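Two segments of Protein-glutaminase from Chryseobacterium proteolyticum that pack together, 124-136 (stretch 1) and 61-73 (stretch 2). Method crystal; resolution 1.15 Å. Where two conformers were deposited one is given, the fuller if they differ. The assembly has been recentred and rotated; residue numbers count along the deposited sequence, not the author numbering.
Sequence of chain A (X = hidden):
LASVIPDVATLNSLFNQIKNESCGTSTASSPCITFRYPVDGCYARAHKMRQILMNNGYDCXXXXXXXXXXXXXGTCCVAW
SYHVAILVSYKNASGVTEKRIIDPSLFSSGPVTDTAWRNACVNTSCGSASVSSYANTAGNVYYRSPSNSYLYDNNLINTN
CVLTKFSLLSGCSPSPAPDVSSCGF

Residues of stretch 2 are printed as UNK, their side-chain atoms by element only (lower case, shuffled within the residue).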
# COMPACT_ATOMS: atom_id res chain seq x y z
N THR A 124 -13.73 8.70 10.63
CA THR A 124 -14.75 8.61 11.68
C THR A 124 -16.13 8.28 11.19
O THR A 124 -17.01 8.01 12.00
CB THR A 124 -14.76 9.91 12.47
OG1 THR A 124 -15.00 11.02 11.60
CG2 THR A 124 -13.44 10.11 13.22
N SER A 125 -16.36 8.13 9.87
CA SER A 125 -17.57 7.45 9.41
C SER A 125 -17.56 5.96 9.80
O SER A 125 -18.57 5.26 9.65
CB SER A 125 -17.83 7.65 7.93
OG SER A 125 -16.89 6.98 7.12
N CYS A 126 -16.44 5.49 10.33
CA CYS A 126 -16.31 4.11 10.82
C CYS A 126 -16.10 4.12 12.32
O CYS A 126 -15.51 3.14 12.85
CB CYS A 126 -15.18 3.37 10.06
SG CYS A 126 -15.68 3.20 8.31
N GLY A 127 -16.44 5.19 13.02
CA GLY A 127 -16.32 5.28 14.45
C GLY A 127 -15.05 5.94 14.92
O GLY A 127 -14.30 6.53 14.16
N SER A 128 -14.83 5.86 16.25
CA SER A 128 -13.68 6.55 16.81
C SER A 128 -12.39 6.05 16.19
O SER A 128 -12.24 4.87 15.90
CB SER A 128 -13.62 6.26 18.31
OG SER A 128 -14.80 6.73 18.97
N ALA A 129 -11.43 6.94 16.04
CA ALA A 129 -10.21 6.60 15.34
C ALA A 129 -9.11 7.57 15.71
O ALA A 129 -9.38 8.75 15.91
CB ALA A 129 -10.44 6.60 13.84
N SER A 130 -7.87 7.10 15.79
CA SER A 130 -6.75 7.98 16.10
C SER A 130 -5.44 7.34 15.64
O SER A 130 -5.30 6.12 15.65
CB SER A 130 -6.66 8.29 17.59
OG SER A 130 -6.56 7.14 18.38
N VAL A 131 -4.49 8.19 15.30
CA VAL A 131 -3.11 7.78 14.98
C VAL A 131 -2.26 7.87 16.24
O VAL A 131 -2.24 8.90 16.89
CB VAL A 131 -2.52 8.66 13.88
CG1 VAL A 131 -1.03 8.39 13.69
CG2 VAL A 131 -3.26 8.51 12.54
N SER A 132 -1.58 6.79 16.58
CA SER A 132 -0.66 6.78 17.71
C SER A 132 0.75 7.14 17.26
O SER A 132 1.49 7.83 17.98
CB SER A 132 -0.59 5.45 18.44
OG SER A 132 -0.32 4.38 17.57
N SER A 133 1.19 6.74 16.06
CA SER A 133 2.50 7.10 15.53
C SER A 133 2.51 6.79 14.02
O SER A 133 1.64 6.10 13.51
CB SER A 133 3.66 6.34 16.19
OG SER A 133 3.62 4.97 15.88
N TYR A 134 3.54 7.29 13.35
CA TYR A 134 3.81 6.88 11.97
C TYR A 134 5.30 6.92 11.75
O TYR A 134 6.03 7.62 12.49
CB TYR A 134 3.07 7.70 10.92
CG TYR A 134 3.59 9.06 10.64
CD1 TYR A 134 3.18 10.12 11.46
CD2 TYR A 134 4.47 9.36 9.62
CE1 TYR A 134 3.63 11.38 11.24
CE2 TYR A 134 4.94 10.64 9.38
CZ TYR A 134 4.50 11.67 10.22
OH TYR A 134 4.91 12.95 10.07
N ALA A 135 5.79 6.20 10.77
CA ALA A 135 7.23 6.14 10.50
C ALA A 135 7.44 5.85 9.02
O ALA A 135 6.75 5.01 8.45
CB ALA A 135 7.86 5.05 11.33
N ASN A 136 8.44 6.47 8.45
CA ASN A 136 8.90 6.15 7.12
C ASN A 136 10.05 5.19 7.19
O ASN A 136 10.88 5.29 8.10
CB ASN A 136 9.38 7.38 6.36
CG ASN A 136 8.23 8.36 6.12
OD1 ASN A 136 7.07 7.99 6.05
ND2 ASN A 136 8.59 9.59 5.92
N UNK A 61 10.02 4.71 -0.54
CA UNK A 61 9.91 4.41 0.89
C UNK A 61 8.63 3.69 1.17
O UNK A 61 7.70 3.63 0.31
c UNK A 61 9.96 5.74 1.68
o UNK A 61 10.87 8.68 1.57
c UNK A 61 11.32 7.74 2.27
c UNK A 61 11.37 6.35 1.69
o UNK A 61 11.66 7.91 3.50
N UNK A 62 8.47 3.17 2.36
CA UNK A 62 7.18 2.80 2.95
C UNK A 62 6.83 3.88 3.97
O UNK A 62 7.73 4.38 4.66
n UNK A 62 7.31 -2.41 1.57
c UNK A 62 7.20 1.46 3.64
c UNK A 62 7.00 -1.19 0.81
c UNK A 62 7.57 0.26 2.81
c UNK A 62 6.54 -0.10 1.74
N UNK A 63 5.55 4.15 4.14
CA UNK A 63 5.10 4.80 5.36
C UNK A 63 4.18 3.82 6.09
O UNK A 63 3.24 3.29 5.50
c UNK A 63 4.38 6.12 5.12
o UNK A 63 2.43 8.61 6.45
c UNK A 63 3.61 8.28 6.24
n UNK A 63 4.51 9.16 5.79
c UNK A 63 4.07 6.86 6.42
N UNK A 64 4.48 3.61 7.37
CA UNK A 64 3.68 2.84 8.28
C UNK A 64 2.94 3.78 9.20
O UNK A 64 3.57 4.70 9.75
c UNK A 64 6.94 -0.05 6.90
c UNK A 64 4.52 1.89 9.12
c UNK A 64 6.30 -1.29 6.78
c UNK A 64 6.38 0.95 7.67
c UNK A 64 5.16 0.78 8.32
c UNK A 64 5.10 -1.47 7.43
c UNK A 64 4.56 -0.46 8.19
N UNK A 65 1.65 3.56 9.42
CA UNK A 65 0.88 4.34 10.38
C UNK A 65 0.25 3.37 11.35
O UNK A 65 -0.15 2.27 10.95
c UNK A 65 -0.15 5.25 9.64
c UNK A 65 -1.13 4.49 8.78
c UNK A 65 -0.91 6.11 10.65
N UNK A 66 0.19 3.73 12.61
CA UNK A 66 -0.23 2.88 13.68
C UNK A 66 -1.29 3.58 14.55
O UNK A 66 -1.21 4.78 14.70
c UNK A 66 0.95 2.54 14.61
c UNK A 66 2.37 0.66 13.72
o UNK A 66 5.59 0.64 11.93
c UNK A 66 4.22 2.40 12.74
c UNK A 66 3.12 2.88 13.40
c UNK A 66 4.42 1.06 12.56
c UNK A 66 2.17 2.00 13.90
c UNK A 66 3.51 0.17 13.04
N UNK A 67 -2.24 2.81 15.08
CA UNK A 67 -3.20 3.41 15.97
C UNK A 67 -4.47 2.64 16.06
O UNK A 67 -4.51 1.47 15.73
N UNK A 68 -5.51 3.35 16.47
CA UNK A 68 -6.88 2.86 16.42
C UNK A 68 -7.41 3.28 15.04
O UNK A 68 -8.05 4.32 14.90
o UNK A 68 -9.48 2.00 16.98
c UNK A 68 -7.70 3.48 17.53
c UNK A 68 -9.15 3.06 17.50
n UNK A 68 -10.02 3.89 18.00
N UNK A 69 -7.05 2.54 14.01
CA UNK A 69 -7.29 2.97 12.62
C UNK A 69 -8.61 2.42 12.13
O UNK A 69 -9.04 1.34 12.47
c UNK A 69 -4.59 4.37 12.43
c UNK A 69 -3.76 2.40 11.10
c UNK A 69 -4.75 2.87 12.16
c UNK A 69 -6.15 2.50 11.72
N UNK A 70 -9.25 3.23 11.27
CA UNK A 70 -10.54 2.94 10.67
C UNK A 70 -10.54 3.48 9.25
O UNK A 70 -10.14 4.62 9.05
c UNK A 70 -12.56 1.71 14.69
n UNK A 70 -13.64 2.65 15.20
c UNK A 70 -12.28 1.99 13.19
c UNK A 70 -11.66 3.66 11.46
c UNK A 70 -11.82 3.35 12.90
N UNK A 71 -11.05 2.68 8.29
CA UNK A 71 -11.10 3.12 6.91
C UNK A 71 -12.39 2.62 6.28
O UNK A 71 -12.91 1.56 6.63
c UNK A 71 -9.90 2.63 6.14
N UNK A 72 -12.87 3.36 5.31
CA UNK A 72 -14.07 3.00 4.56
C UNK A 72 -13.79 2.83 3.06
O UNK A 72 -12.99 3.56 2.52
c UNK A 72 -15.06 4.11 4.71
o UNK A 72 -16.27 3.76 3.98
N UNK A 73 -14.50 1.87 2.47
CA UNK A 73 -14.42 1.74 1.04
C UNK A 73 -15.48 2.58 0.32
O UNK A 73 -15.52 2.56 -0.92
o UNK A 73 -16.03 -0.05 1.05
c UNK A 73 -14.67 0.28 0.67
c UNK A 73 -13.70 -0.68 1.37
O HOH W 1 11.48 9.87 5.03
O HOH W 2 -9.16 6.49 19.09
O HOH W 3 -4.37 5.60 18.73

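Position 61 carries three carbons, the third bearing two oxygens, one of them 3.7 Å from Asn136 CB, and points toward stretch 1: a carboxylate, Glu61. The near oxygen is OE2, and water 1 joins it to Asn136 ND2. Position 62 has four carbons in a row ending in nitrogen, with the end leading away from stretch 1. This is Lys62, which meets stretch 1 through its main chain: Lys62 O receives a CA-H...O contact from Asn136 CA at 3.2 Å.

At 63, three carbons end in one oxygen and one nitrogen; the nitrogen lies 2.8 Å from Asn136 OD1 and the third carbon 3.7 Å from Tyr134 CD2. This is Gln63, whose NE2 is the donor to Asn136 OD1. At 64, one carbon leads to a six-carbon ring without oxygen, with Ala135 O at the ring's edge: Phe64. The backbones pair twice, Phe64 N to Ala135 O and Ala135 N to Phe64 O, both 2.9 Å.

Position 65 is a carbon carrying two carbons, beside Tyr134 and Val131: Val65. Its CG2 meets Val131 CG1 at 3.8 Å. Position 66 has a six-carbon ring bearing an oxygen, on the same face as Ser133, whose OG is 3.3 Å from a ring carbon: Tyr66, the carbon being CD2. Tyr66 N donates to Ser133 O at 2.9 Å. Tyr66 O accepts from Ser132 N at 2.8 Å and weakly from Ser133 N at 3.4 Å, the two amides of a beta bulge.

Position 67 has no side-chain atoms: Gly67. An ideal CB would fall 2.2 Å from Ser130 O, and the backbone angles themselves call for glycine. At 68, two carbons end in oxygen and nitrogen, and water 2 bridges the nitrogen to Ser130 OG: Asn68. Ser130 N donates to Asn68 O at 2.9 Å.

Position 69 has four carbons forked at the second, one tip 4.3 Å from Val131 CG2: Leu69, reaching with CD2. Position 70 is another four-carbon chain ending in nitrogen, now pointing toward stretch 1, the nitrogen 3.0 Å from Cys126 O and 2.7 Å from Ser128 O: Lys70, whose NZ donates to both. A lone carbon at 71 faces away, Ala71, though Ala71 O lies 3.6 Å from Cys126 SG. At 72, one carbon, 3.8 Å from Cys126 SG, carries one oxygen: Ser72. Position 73, a carbon carrying one oxygen and one carbon, is Thr73, which makes no contact with stretch 1.

The rules are layered. Antiparallel backbone pairing sets the register, a bulge shifts it by one, and glycine lets the chain turn closely against its partner. Beyond the corner, a lysine ammonium gathers loop carbonyls.

Stretch 2 61-73: EKQFVYGNLKAST
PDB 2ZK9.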